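Long-range contacts in ethanolamine utilization protein EutJ (Carboxydothermus hydrogenoformans Z-2901, PDB 3H1Q), which binds ATP in the cleft of an actin-like ATPase fold and probably serves ethanolamine utilization, though its exact role there is not established: residues G36-L42 / A55-V61; A131-L136 / V263-I268; H199-M203 / Y238-F242; L174-L178 / A189-K193. One frame throughout, in Å; residues are numbered along the deposited sequence.

Interaction 1: residues G36-L42 / A55-V61; sequences GTADIVL and ALKWASV. With ATP (adenosine-5'-triphosphate), chain C.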
# COMPACT_ATOMS: atom_id res chain seq x y z
N GLY A 36 -1.61 8.25 1.16
CA GLY A 36 -2.32 7.22 1.90
C GLY A 36 -2.88 7.61 3.25
O GLY A 36 -2.52 8.65 3.86
N THR A 37 -3.76 6.75 3.70
CA THR A 37 -4.46 6.89 4.95
C THR A 37 -3.56 6.79 6.16
O THR A 37 -3.80 7.44 7.18
CB THR A 37 -5.40 5.73 5.06
OG1 THR A 37 -6.02 5.55 3.79
CG2 THR A 37 -6.41 5.98 6.15
N ALA A 38 -2.54 5.93 6.10
CA ALA A 38 -1.80 5.70 7.30
C ALA A 38 -0.37 6.04 7.10
O ALA A 38 0.34 6.23 8.08
CB ALA A 38 -1.95 4.30 7.77
N ASP A 39 0.04 6.15 5.83
CA ASP A 39 1.45 6.43 5.48
C ASP A 39 1.67 7.06 4.10
O ASP A 39 0.85 6.92 3.19
CB ASP A 39 2.29 5.15 5.59
CG ASP A 39 1.68 3.99 4.82
OD1 ASP A 39 1.66 3.97 3.54
OD2 ASP A 39 1.17 3.08 5.54
N ILE A 40 2.81 7.74 3.96
CA ILE A 40 3.24 8.24 2.68
C ILE A 40 4.56 7.54 2.39
O ILE A 40 5.42 7.38 3.29
CB ILE A 40 3.44 9.77 2.71
CG1 ILE A 40 2.09 10.46 2.88
CG2 ILE A 40 4.15 10.29 1.43
CD1 ILE A 40 2.19 11.96 3.06
N VAL A 41 4.70 7.10 1.15
CA VAL A 41 5.84 6.34 0.74
C VAL A 41 6.35 6.97 -0.54
O VAL A 41 5.56 7.31 -1.45
CB VAL A 41 5.51 4.82 0.51
CG1 VAL A 41 6.75 4.04 -0.04
CG2 VAL A 41 4.98 4.18 1.79
N LEU A 42 7.67 7.12 -0.61
CA LEU A 42 8.33 7.55 -1.81
C LEU A 42 9.28 6.43 -2.17
O LEU A 42 9.99 5.93 -1.30
CB LEU A 42 9.11 8.82 -1.53
CG LEU A 42 10.23 9.13 -2.52
CD1 LEU A 42 9.67 9.95 -3.66
CD2 LEU A 42 11.30 9.89 -1.81
N ALA A 55 11.57 5.90 1.16
CA ALA A 55 11.33 6.42 2.50
C ALA A 55 9.85 6.35 2.78
O ALA A 55 9.03 6.30 1.83
CB ALA A 55 11.81 7.85 2.62
N LEU A 56 9.50 6.37 4.07
CA LEU A 56 8.12 6.27 4.50
C LEU A 56 7.82 7.12 5.74
O LEU A 56 8.53 7.04 6.76
CB LEU A 56 7.80 4.80 4.81
CG LEU A 56 6.43 4.43 5.38
CD1 LEU A 56 6.25 3.00 5.09
CD2 LEU A 56 6.34 4.64 6.87
N LYS A 57 6.76 7.91 5.69
CA LYS A 57 6.29 8.56 6.93
C LYS A 57 4.88 8.10 7.29
O LYS A 57 3.99 7.98 6.45
CB LYS A 57 6.38 10.12 6.84
CG LYS A 57 6.30 10.90 8.21
CD LYS A 57 7.65 10.89 8.96
CE LYS A 57 7.59 11.53 10.34
NZ LYS A 57 7.53 13.03 10.27
N TRP A 58 4.69 7.84 8.57
CA TRP A 58 3.36 7.52 9.05
C TRP A 58 2.57 8.81 9.10
O TRP A 58 2.96 9.73 9.82
CB TRP A 58 3.46 6.92 10.44
CG TRP A 58 4.11 5.58 10.42
CD1 TRP A 58 5.30 5.23 10.99
CD2 TRP A 58 3.61 4.40 9.77
NE1 TRP A 58 5.57 3.90 10.74
CE2 TRP A 58 4.55 3.37 10.00
CE3 TRP A 58 2.45 4.12 9.03
CZ2 TRP A 58 4.36 2.08 9.52
CZ3 TRP A 58 2.27 2.83 8.55
CH2 TRP A 58 3.23 1.82 8.80
N ALA A 59 1.47 8.86 8.35
CA ALA A 59 0.73 10.09 8.15
C ALA A 59 -0.67 9.94 7.56
O ALA A 59 -0.87 9.42 6.46
CB ALA A 59 1.53 11.04 7.28
N SER A 60 -1.61 10.52 8.29
CA SER A 60 -3.03 10.60 7.94
C SER A 60 -3.36 11.85 7.14
O SER A 60 -4.04 12.73 7.63
CB SER A 60 -3.81 10.67 9.24
OG SER A 60 -3.04 11.42 10.18
N VAL A 61 -2.90 11.94 5.90
CA VAL A 61 -3.24 13.10 5.07
C VAL A 61 -4.32 12.73 4.10
O VAL A 61 -4.74 13.54 3.27
CB VAL A 61 -2.06 13.62 4.28
CG1 VAL A 61 -0.93 13.94 5.23
CG2 VAL A 61 -1.67 12.65 3.21
PG ATP C . -2.60 2.53 0.84
O1G ATP C . -1.09 2.43 1.04
O2G ATP C . -3.32 1.21 0.95
O3G ATP C . -3.00 3.23 -0.45
PB ATP C . -2.34 3.43 3.48
O1B ATP C . -3.07 4.12 4.58
O2B ATP C . -0.94 3.92 3.21
O3B ATP C . -3.18 3.35 2.11
PA ATP C . -1.16 0.76 3.94
O1A ATP C . 0.20 1.41 3.91
O2A ATP C . -1.50 -0.23 2.85
O3A ATP C . -2.34 1.87 3.88
O5' ATP C . -1.42 0.15 5.40
C5' ATP C . -1.41 0.89 6.61
C4' ATP C . -1.94 -0.09 7.63
O4' ATP C . -1.10 -1.25 7.65
C3' ATP C . -1.90 0.48 9.03
O3' ATP C . -3.13 0.24 9.72
C2' ATP C . -0.84 -0.31 9.74
O2' ATP C . -1.16 -0.49 11.12
C1' ATP C . -0.79 -1.63 8.99
N9 ATP C . 0.55 -2.22 9.33
C8 ATP C . 1.78 -1.75 9.03
N7 ATP C . 2.76 -2.51 9.58
C5 ATP C . 2.18 -3.50 10.28
C6 ATP C . 2.61 -4.66 11.09
N6 ATP C . 3.92 -4.94 11.29
N1 ATP C . 1.66 -5.46 11.64
C2 ATP C . 0.34 -5.23 11.47
N3 ATP C . -0.13 -4.20 10.74
C4 ATP C . 0.72 -3.31 10.12
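The indole of Trp58 meets Ala38 O at its edge, close to the ring plane, with CE3 3.1 Å from that oxygen, while Leu56 CD2 lies over the centre of one face, 3.8 Å above the plane. Asp39 runs alongside the ring and points the same way, its carboxylate turned 73° from the indole. With CG held between the backbone N and the carbonyl carbon (chi1 51°), the carboxylate of Asp39 reaches toward the alpha- and beta-phosphates of ATP. Trp58 CH2 approaches the adenine at C8, and Lys194 makes a cation-pi contact with the indole. The backbones form an antiparallel hairpin. Ile40 pairs with Lys57 and Leu42 with Ala55 as hydrogen-bonded pairs; Ile40 N to Lys57 O measures 2.8 Å. Beyond the Asp39-Trp58 non-hydrogen-bonded pair, one more bond joins Ala59 N to Ala38 O, its donor above the carbonyl plane. On the Val41 side of the sheet, Val41 CG2 meets Leu56 CD1 at 3.7 Å; on the other, Ile40 CD1 touches Val61 CG2 at 3.9 Å. Gly36, Thr37 and Ala38 form the turn at the phosphates, consistent with the first phosphate loop of actin-like ATPases. Strand 51-58 edges the five-stranded sheet and strand 39-45 continues it to strand 30-34. Helix 70-87 covers Ile40 and Leu42, and its Glu79 forms a salt bridge with Lys57, while Leu261 packs on Asp39, Leu56 and Trp58.

Interaction 2: residues A131-L136 / V263-I268; sequences AAARAL and VTPLGI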
# COMPACT_ATOMS: atom_id res chain seq x y z
N ALA A 131 -1.79 -0.05 -10.22
CA ALA A 131 -0.44 -0.11 -9.68
C ALA A 131 -0.21 -1.46 -9.04
O ALA A 131 0.56 -2.29 -9.56
CB ALA A 131 -0.22 1.03 -8.66
N ALA A 132 -0.86 -1.64 -7.89
CA ALA A 132 -1.00 -2.90 -7.21
C ALA A 132 -0.79 -4.05 -8.18
O ALA A 132 0.12 -4.88 -8.00
CB ALA A 132 -2.37 -2.98 -6.59
N ALA A 133 -1.61 -4.07 -9.24
CA ALA A 133 -1.59 -5.12 -10.26
C ALA A 133 -0.22 -5.31 -10.87
O ALA A 133 0.35 -6.40 -10.80
CB ALA A 133 -2.61 -4.82 -11.35
N ARG A 134 0.31 -4.23 -11.44
CA ARG A 134 1.57 -4.24 -12.20
C ARG A 134 2.68 -4.81 -11.38
O ARG A 134 3.47 -5.62 -11.89
CB ARG A 134 1.96 -2.83 -12.65
CG ARG A 134 3.13 -2.84 -13.60
CD ARG A 134 3.45 -1.45 -14.08
NE ARG A 134 4.54 -1.43 -15.07
CZ ARG A 134 4.97 -0.33 -15.70
NH1 ARG A 134 4.42 0.86 -15.45
NH2 ARG A 134 5.96 -0.40 -16.57
N ALA A 135 2.74 -4.39 -10.11
CA ALA A 135 3.72 -4.90 -9.13
C ALA A 135 3.65 -6.42 -8.94
O ALA A 135 4.65 -7.09 -9.07
CB ALA A 135 3.59 -4.16 -7.79
N LEU A 136 2.47 -6.96 -8.67
CA LEU A 136 2.29 -8.41 -8.70
C LEU A 136 2.61 -8.96 -10.08
O LEU A 136 3.00 -10.11 -10.22
CB LEU A 136 0.87 -8.78 -8.34
CG LEU A 136 0.25 -8.12 -7.12
CD1 LEU A 136 -1.26 -8.21 -7.19
CD2 LEU A 136 0.75 -8.71 -5.82
N VAL A 263 3.48 -3.12 -1.81
CA VAL A 263 3.23 -3.57 -3.19
C VAL A 263 2.79 -2.42 -4.09
O VAL A 263 3.36 -2.26 -5.16
CB VAL A 263 2.29 -4.83 -3.30
CG1 VAL A 263 2.12 -5.26 -4.76
CG2 VAL A 263 2.84 -5.97 -2.46
N THR A 264 1.82 -1.62 -3.63
CA THR A 264 1.30 -0.53 -4.45
C THR A 264 2.38 0.51 -4.66
O THR A 264 2.66 0.86 -5.81
CB THR A 264 0.01 0.15 -3.86
OG1 THR A 264 -0.97 -0.86 -3.55
CG2 THR A 264 -0.60 1.13 -4.87
N PRO A 265 2.99 1.00 -3.56
CA PRO A 265 4.07 1.96 -3.73
C PRO A 265 5.07 1.55 -4.83
O PRO A 265 5.35 2.35 -5.75
CB PRO A 265 4.71 1.99 -2.35
CG PRO A 265 3.58 1.69 -1.42
CD PRO A 265 2.72 0.73 -2.14
N LEU A 266 5.57 0.31 -4.79
CA LEU A 266 6.50 -0.15 -5.79
C LEU A 266 5.86 -0.09 -7.14
O LEU A 266 6.53 0.17 -8.14
CB LEU A 266 6.97 -1.57 -5.52
CG LEU A 266 7.72 -2.27 -6.68
CD1 LEU A 266 9.11 -1.69 -6.94
CD2 LEU A 266 7.83 -3.77 -6.40
N GLY A 267 4.56 -0.36 -7.19
CA GLY A 267 3.83 -0.36 -8.47
C GLY A 267 3.75 1.03 -9.10
O GLY A 267 3.97 1.19 -10.29
N ILE A 268 3.43 2.04 -8.29
CA ILE A 268 3.39 3.41 -8.75
C ILE A 268 4.74 3.79 -9.36
O ILE A 268 4.82 4.19 -10.54
CB ILE A 268 3.04 4.38 -7.63
CG1 ILE A 268 1.63 4.11 -7.12
CG2 ILE A 268 3.05 5.78 -8.14
CD1 ILE A 268 1.36 4.68 -5.78
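Segments 131-136 and 263-268, parts of helices 128-136 and 263-269, cross almost at a right angle (89°) at the junction between the two halves of the actin-like fold, where the connecting helices of this superfamily meet; the segment axes approach to 7.2 Å. Small residues permit this closeness. Ala131 turns its methyl onto the second helix and touches Thr264 CG2 at 3.8 Å and Ile268 CG1 at 3.9 Å. One turn on, Ala135 CB lies against Val263 CG1 at 3.5 Å and also rests on CA of Gly267, where a side chain would probably crowd Ala131 O. Val263 holds CG1 anti to its backbone nitrogen (chi1 -178°), which places that branch between Ala135 and Leu136. There Leu136 CD2 comes across it at about a right angle, 3.9 Å away. Thr264 divides its branches: CG2 faces Ala131, while OG1 passes beside Ala132 CB and hydrogen-bonds Asp145 OD2 beyond the two helices. A valine in its place would still cover Ala131 but is likely to leave that Asp145 carboxylate oxygen without its hydroxyl partner. Strand 30-34 touches Thr264 and Ile268 through Asp34, and strand 230-233 packs on Leu136 and Val263. No hydrogen bond joins the two segments, so methyl-to-methyl and methyl-to-backbone packing carries their contact: the pair is held by shape, through the close fit of small side chains, with no directional bond across it.

Interaction 3: residues H199-M203 / Y238-F242; sequences HREIM and YLTGF. With ATP (adenosine-5'-triphosphate), chain C.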
# COMPACT_ATOMS: atom_id res chain seq x y z
N HIS A 199 1.38 -10.51 17.60
CA HIS A 199 0.33 -10.99 16.66
C HIS A 199 -0.34 -12.25 17.16
O HIS A 199 -1.55 -12.40 17.05
CB HIS A 199 0.87 -11.32 15.27
CG HIS A 199 1.45 -10.15 14.54
ND1 HIS A 199 1.44 -10.06 13.17
CD2 HIS A 199 2.07 -9.03 14.99
CE1 HIS A 199 2.04 -8.94 12.81
NE2 HIS A 199 2.43 -8.30 13.89
N ARG A 200 0.46 -13.16 17.71
CA ARG A 200 -0.06 -14.40 18.25
C ARG A 200 -1.21 -14.12 19.21
O ARG A 200 -2.31 -14.64 19.03
CB ARG A 200 1.06 -15.21 18.92
CG ARG A 200 1.99 -15.94 17.90
CD ARG A 200 3.20 -16.67 18.55
NE ARG A 200 4.39 -16.52 17.71
CZ ARG A 200 5.02 -17.50 17.06
NH1 ARG A 200 4.63 -18.77 17.15
NH2 ARG A 200 6.09 -17.21 16.31
N GLU A 201 -0.96 -13.24 20.18
CA GLU A 201 -1.93 -12.94 21.23
C GLU A 201 -2.91 -11.80 20.93
O GLU A 201 -3.86 -11.64 21.68
CB GLU A 201 -1.20 -12.68 22.55
CG GLU A 201 -0.35 -11.44 22.59
CD GLU A 201 -0.80 -10.46 23.65
OE1 GLU A 201 -1.88 -9.84 23.49
OE2 GLU A 201 -0.07 -10.29 24.65
N ILE A 202 -2.67 -11.02 19.88
CA ILE A 202 -3.57 -9.92 19.49
C ILE A 202 -4.59 -10.47 18.50
O ILE A 202 -5.52 -9.78 18.09
CB ILE A 202 -2.78 -8.75 18.88
N MSE A 203 -4.43 -11.73 18.13
CA MSE A 203 -5.18 -12.32 17.02
C MSE A 203 -6.69 -12.54 17.25
O MSE A 203 -7.51 -11.84 16.65
CB MSE A 203 -4.49 -13.60 16.56
CG MSE A 203 -5.10 -14.24 15.32
SE MSE A 203 -5.56 -12.98 13.92
CE MSE A 203 -4.04 -13.10 12.67
N TYR A 238 -0.07 -7.39 7.13
CA TYR A 238 1.19 -7.65 7.82
C TYR A 238 0.95 -8.49 9.07
O TYR A 238 1.86 -8.77 9.84
CB TYR A 238 1.82 -6.33 8.25
CG TYR A 238 3.06 -5.90 7.50
CD1 TYR A 238 4.09 -6.80 7.23
CD2 TYR A 238 3.21 -4.58 7.08
CE1 TYR A 238 5.24 -6.39 6.55
CE2 TYR A 238 4.35 -4.16 6.39
CZ TYR A 238 5.36 -5.06 6.14
OH TYR A 238 6.48 -4.63 5.47
N LEU A 239 -0.30 -8.87 9.30
CA LEU A 239 -0.62 -9.68 10.47
C LEU A 239 -0.27 -11.11 10.12
O LEU A 239 -0.76 -11.65 9.13
CB LEU A 239 -2.10 -9.53 10.85
CG LEU A 239 -2.36 -9.55 12.36
CD1 LEU A 239 -1.51 -8.50 13.09
CD2 LEU A 239 -3.81 -9.32 12.67
N THR A 240 0.63 -11.72 10.89
CA THR A 240 0.97 -13.11 10.59
C THR A 240 -0.27 -13.99 10.75
O THR A 240 -1.04 -13.85 11.73
CB THR A 240 2.18 -13.67 11.37
OG1 THR A 240 2.28 -13.00 12.63
CG2 THR A 240 3.45 -13.42 10.60
N GLY A 241 -0.47 -14.83 9.74
CA GLY A 241 -1.63 -15.70 9.70
C GLY A 241 -2.84 -15.00 9.15
O GLY A 241 -3.84 -15.65 8.85
N PHE A 242 -2.76 -13.67 9.02
CA PHE A 242 -3.80 -12.93 8.32
C PHE A 242 -4.17 -13.68 7.06
O PHE A 242 -5.35 -13.88 6.79
CB PHE A 242 -3.35 -11.51 7.93
CG PHE A 242 -4.43 -10.69 7.25
CD1 PHE A 242 -5.11 -9.71 7.95
CD2 PHE A 242 -4.75 -10.90 5.91
CE1 PHE A 242 -6.10 -8.95 7.33
CE2 PHE A 242 -5.74 -10.14 5.28
CZ PHE A 242 -6.42 -9.17 5.99
PG ATP C . -2.60 2.53 0.84
O1G ATP C . -1.09 2.43 1.04
O2G ATP C . -3.32 1.21 0.95
O3G ATP C . -3.00 3.23 -0.45
PB ATP C . -2.34 3.43 3.48
O1B ATP C . -3.07 4.12 4.58
O2B ATP C . -0.94 3.92 3.21
O3B ATP C . -3.18 3.35 2.11
PA ATP C . -1.16 0.76 3.94
O1A ATP C . 0.20 1.41 3.91
O2A ATP C . -1.50 -0.23 2.85
O3A ATP C . -2.34 1.87 3.88
O5' ATP C . -1.42 0.15 5.40
C5' ATP C . -1.41 0.89 6.61
C4' ATP C . -1.94 -0.09 7.63
O4' ATP C . -1.10 -1.25 7.65
C3' ATP C . -1.90 0.48 9.03
O3' ATP C . -3.13 0.24 9.72
C2' ATP C . -0.84 -0.31 9.74
O2' ATP C . -1.16 -0.49 11.12
C1' ATP C . -0.79 -1.63 8.99
N9 ATP C . 0.55 -2.22 9.33
C8 ATP C . 1.78 -1.75 9.03
N7 ATP C . 2.76 -2.51 9.58
C5 ATP C . 2.18 -3.50 10.28
C6 ATP C . 2.61 -4.66 11.09
N6 ATP C . 3.92 -4.94 11.29
N1 ATP C . 1.66 -5.46 11.64
C2 ATP C . 0.34 -5.23 11.47
N3 ATP C . -0.13 -4.20 10.74
C4 ATP C . 0.72 -3.31 10.12
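Leu239 to Phe242 form a type II beta turn that directs Thr240 N at the start of helix 199-220, with Gly241 at the third turn position in a positive-phi conformation (83°) and at the N-cap of helix 242-250. The His199 imidazole receives this amide: Thr240 N to ND1 is 2.9 Å, nearly straight at 165°, and the donor lies in the ring plane. Tyr238 O also meets the ring edge, beside CE1 at 3.0 Å. Over one face, offset toward the rim, Leu239 CD1 makes a CH-pi contact 3.6 Å from the ring centroid, and Phe196 stacks with the same imidazole. The loop follows strand 230-233 and Gly235, whose N binds ATP, consistent with the adenosine-binding loop of the actin-like fold. Tyr238 lines the adenine, with CD2 3.3 Å from N7, while its hydroxyl bonds to His259; His199 CE1 lies past the N1 edge of the adenine, 3.7 Å from N1. One helical turn beyond His199, selenomethionine Met203 extends CG away from its backbone nitrogen (chi1 -175°), then bends so that CE reaches Leu239 CD2 at 3.8 Å and lies against the Thr240 carbonyl.

Interaction 4: residues L174-L178 / A189-K193; sequences LSLVL and AETIK. With ATP (adenosine-5'-triphosphate), chain C.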
# COMPACT_ATOMS: atom_id res chain seq x y z
N LEU A 174 -9.28 -2.50 12.92
CA LEU A 174 -8.49 -3.47 13.67
C LEU A 174 -7.86 -2.84 14.91
O LEU A 174 -8.11 -3.29 16.03
CB LEU A 174 -7.37 -4.09 12.83
CG LEU A 174 -7.52 -4.73 11.45
CD1 LEU A 174 -6.16 -5.17 11.01
CD2 LEU A 174 -8.41 -5.91 11.49
N SER A 175 -7.04 -1.81 14.71
CA SER A 175 -6.32 -1.19 15.84
C SER A 175 -7.29 -0.62 16.87
O SER A 175 -7.04 -0.70 18.08
CB SER A 175 -5.36 -0.11 15.36
OG SER A 175 -4.67 -0.53 14.19
N LEU A 176 -8.38 -0.04 16.35
CA LEU A 176 -9.47 0.46 17.14
C LEU A 176 -10.20 -0.69 17.85
O LEU A 176 -10.37 -0.65 19.08
CB LEU A 176 -10.46 1.24 16.26
CG LEU A 176 -10.13 2.71 15.92
CD1 LEU A 176 -11.05 3.31 14.85
CD2 LEU A 176 -10.15 3.57 17.17
N VAL A 177 -10.62 -1.71 17.08
CA VAL A 177 -11.30 -2.89 17.64
C VAL A 177 -10.41 -3.50 18.72
O VAL A 177 -10.90 -4.00 19.72
CB VAL A 177 -11.64 -3.90 16.55
N LEU A 178 -9.10 -3.40 18.55
CA LEU A 178 -8.18 -3.80 19.59
C LEU A 178 -8.14 -2.81 20.75
O LEU A 178 -8.16 -3.20 21.91
CB LEU A 178 -6.78 -3.97 19.01
CG LEU A 178 -5.76 -4.36 20.06
CD1 LEU A 178 -5.86 -5.84 20.37
CD2 LEU A 178 -4.36 -3.99 19.59
N ALA A 189 -2.30 1.03 21.36
CA ALA A 189 -2.72 -0.15 20.61
C ALA A 189 -2.01 -0.31 19.29
O ALA A 189 -1.66 -1.42 18.93
CB ALA A 189 -4.23 -0.15 20.40
N GLU A 190 -1.80 0.78 18.56
CA GLU A 190 -1.10 0.72 17.26
C GLU A 190 0.34 0.21 17.43
O GLU A 190 0.80 -0.65 16.66
CB GLU A 190 -1.13 2.08 16.54
CG GLU A 190 -0.57 2.08 15.12
CD GLU A 190 -1.51 1.45 14.09
OE1 GLU A 190 -2.60 1.02 14.47
OE2 GLU A 190 -1.14 1.38 12.90
N THR A 191 1.05 0.73 18.43
CA THR A 191 2.36 0.22 18.79
C THR A 191 2.29 -1.30 18.99
O THR A 191 3.08 -2.02 18.38
CB THR A 191 2.92 0.93 20.01
N ILE A 192 1.33 -1.81 19.77
CA ILE A 192 1.10 -3.27 19.91
C ILE A 192 0.84 -3.95 18.57
O ILE A 192 1.65 -4.74 18.10
CB ILE A 192 -0.08 -3.67 20.89
CG1 ILE A 192 0.03 -3.02 22.29
CG2 ILE A 192 -0.18 -5.18 21.02
CD1 ILE A 192 1.40 -3.11 22.95
N LYS A 193 -0.29 -3.65 17.94
CA LYS A 193 -0.61 -4.27 16.67
C LYS A 193 0.61 -4.45 15.78
O LYS A 193 0.71 -5.42 15.05
CB LYS A 193 -1.65 -3.45 15.94
CG LYS A 193 -2.10 -4.01 14.62
CD LYS A 193 -3.19 -3.13 14.06
CE LYS A 193 -3.47 -3.40 12.60
NZ LYS A 193 -3.08 -2.24 11.74
PG ATP C . -2.60 2.53 0.84
O1G ATP C . -1.09 2.43 1.04
O2G ATP C . -3.32 1.21 0.95
O3G ATP C . -3.00 3.23 -0.45
PB ATP C . -2.34 3.43 3.48
O1B ATP C . -3.07 4.12 4.58
O2B ATP C . -0.94 3.92 3.21
O3B ATP C . -3.18 3.35 2.11
PA ATP C . -1.16 0.76 3.94
O1A ATP C . 0.20 1.41 3.91
O2A ATP C . -1.50 -0.23 2.85
O3A ATP C . -2.34 1.87 3.88
O5' ATP C . -1.42 0.15 5.40
C5' ATP C . -1.41 0.89 6.61
C4' ATP C . -1.94 -0.09 7.63
O4' ATP C . -1.10 -1.25 7.65
C3' ATP C . -1.90 0.48 9.03
O3' ATP C . -3.13 0.24 9.72
C2' ATP C . -0.84 -0.31 9.74
O2' ATP C . -1.16 -0.49 11.12
C1' ATP C . -0.79 -1.63 8.99
N9 ATP C . 0.55 -2.22 9.33
C8 ATP C . 1.78 -1.75 9.03
N7 ATP C . 2.76 -2.51 9.58
C5 ATP C . 2.18 -3.50 10.28
C6 ATP C . 2.61 -4.66 11.09
N6 ATP C . 3.92 -4.94 11.29
N1 ATP C . 1.66 -5.46 11.64
C2 ATP C . 0.34 -5.23 11.47
N3 ATP C . -0.13 -4.20 10.74
C4 ATP C . 0.72 -3.31 10.12
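Ser175 OG lies 2.6 Å from Glu190 OE1 and also within bonding distance of Gly171 O, in the preceding turn of its own helix, so two acceptors compete for its one proton. The other oxygen of the same carboxylate faces the nucleotide: ATP O2' donates to Glu190 OE2 at 2.6 Å and accepts from Lys193 NZ at 2.7 Å. Glu190 spans both tasks because its chain leaves the backbone extended and then bends at chi2 (75°), with one carboxylate oxygen toward the serine and one toward the ribose. Lys193 takes a different path, stretched as far as CE and turned only at its last torsion (-113°) to bring NZ to the ribose; NZ also makes a weak hydrogen bond to Gly171 O. Its aliphatic part is covered by Leu174, whose CD1 comes across the chain at about a right angle, 3.6 Å from CE. Farther from the nucleotide, Leu178 CD2 packs against Ala189 CB at 3.9 Å and reaches the CB of Ile192 more loosely. The segments 174-178 and 189-193 cross at 114°, their axes 9.2 Å apart at the closest. Val205, Val206 and Val209 of helix 199-220 pack on Leu174 and Leu178. A methionine in place of Lys193 would probably keep some packing on Leu174 but leave the ribose hydroxyl without its ammonium donor. Glutamate and lysine on the ribose, much as in Hsp70, would probably lessen each other's charge, while Ser175, when its proton goes to OE1, could help hold the carboxylate in its rotation.

Overall arrangement
Interactions 1, 3 and 4 all touch ATP, yet from different parts: interaction 1 meets mainly its phosphates with a strand hairpin, with Trp58 at the edge of the base, interaction 4 its ribose with charged helix side chains, and interaction 3 its adenine with a loop and a histidine. Interactions 3 and 4 are neighbours, His199 NE2 packing on Lys193 O where helices 186-194 and 199-220 follow one another. Interaction 2 is the buried, apolar contact nearest the chain centre; it joins interaction 1 through Val41 CG1 on Pro265 CB, 3.7 Å apart. Interaction 4 is also buried, though more polar. Of the partly buried pair, interaction 1 rests on backbone hydrogen bonds, interaction 3 on one backbone amide given to a histidine ring.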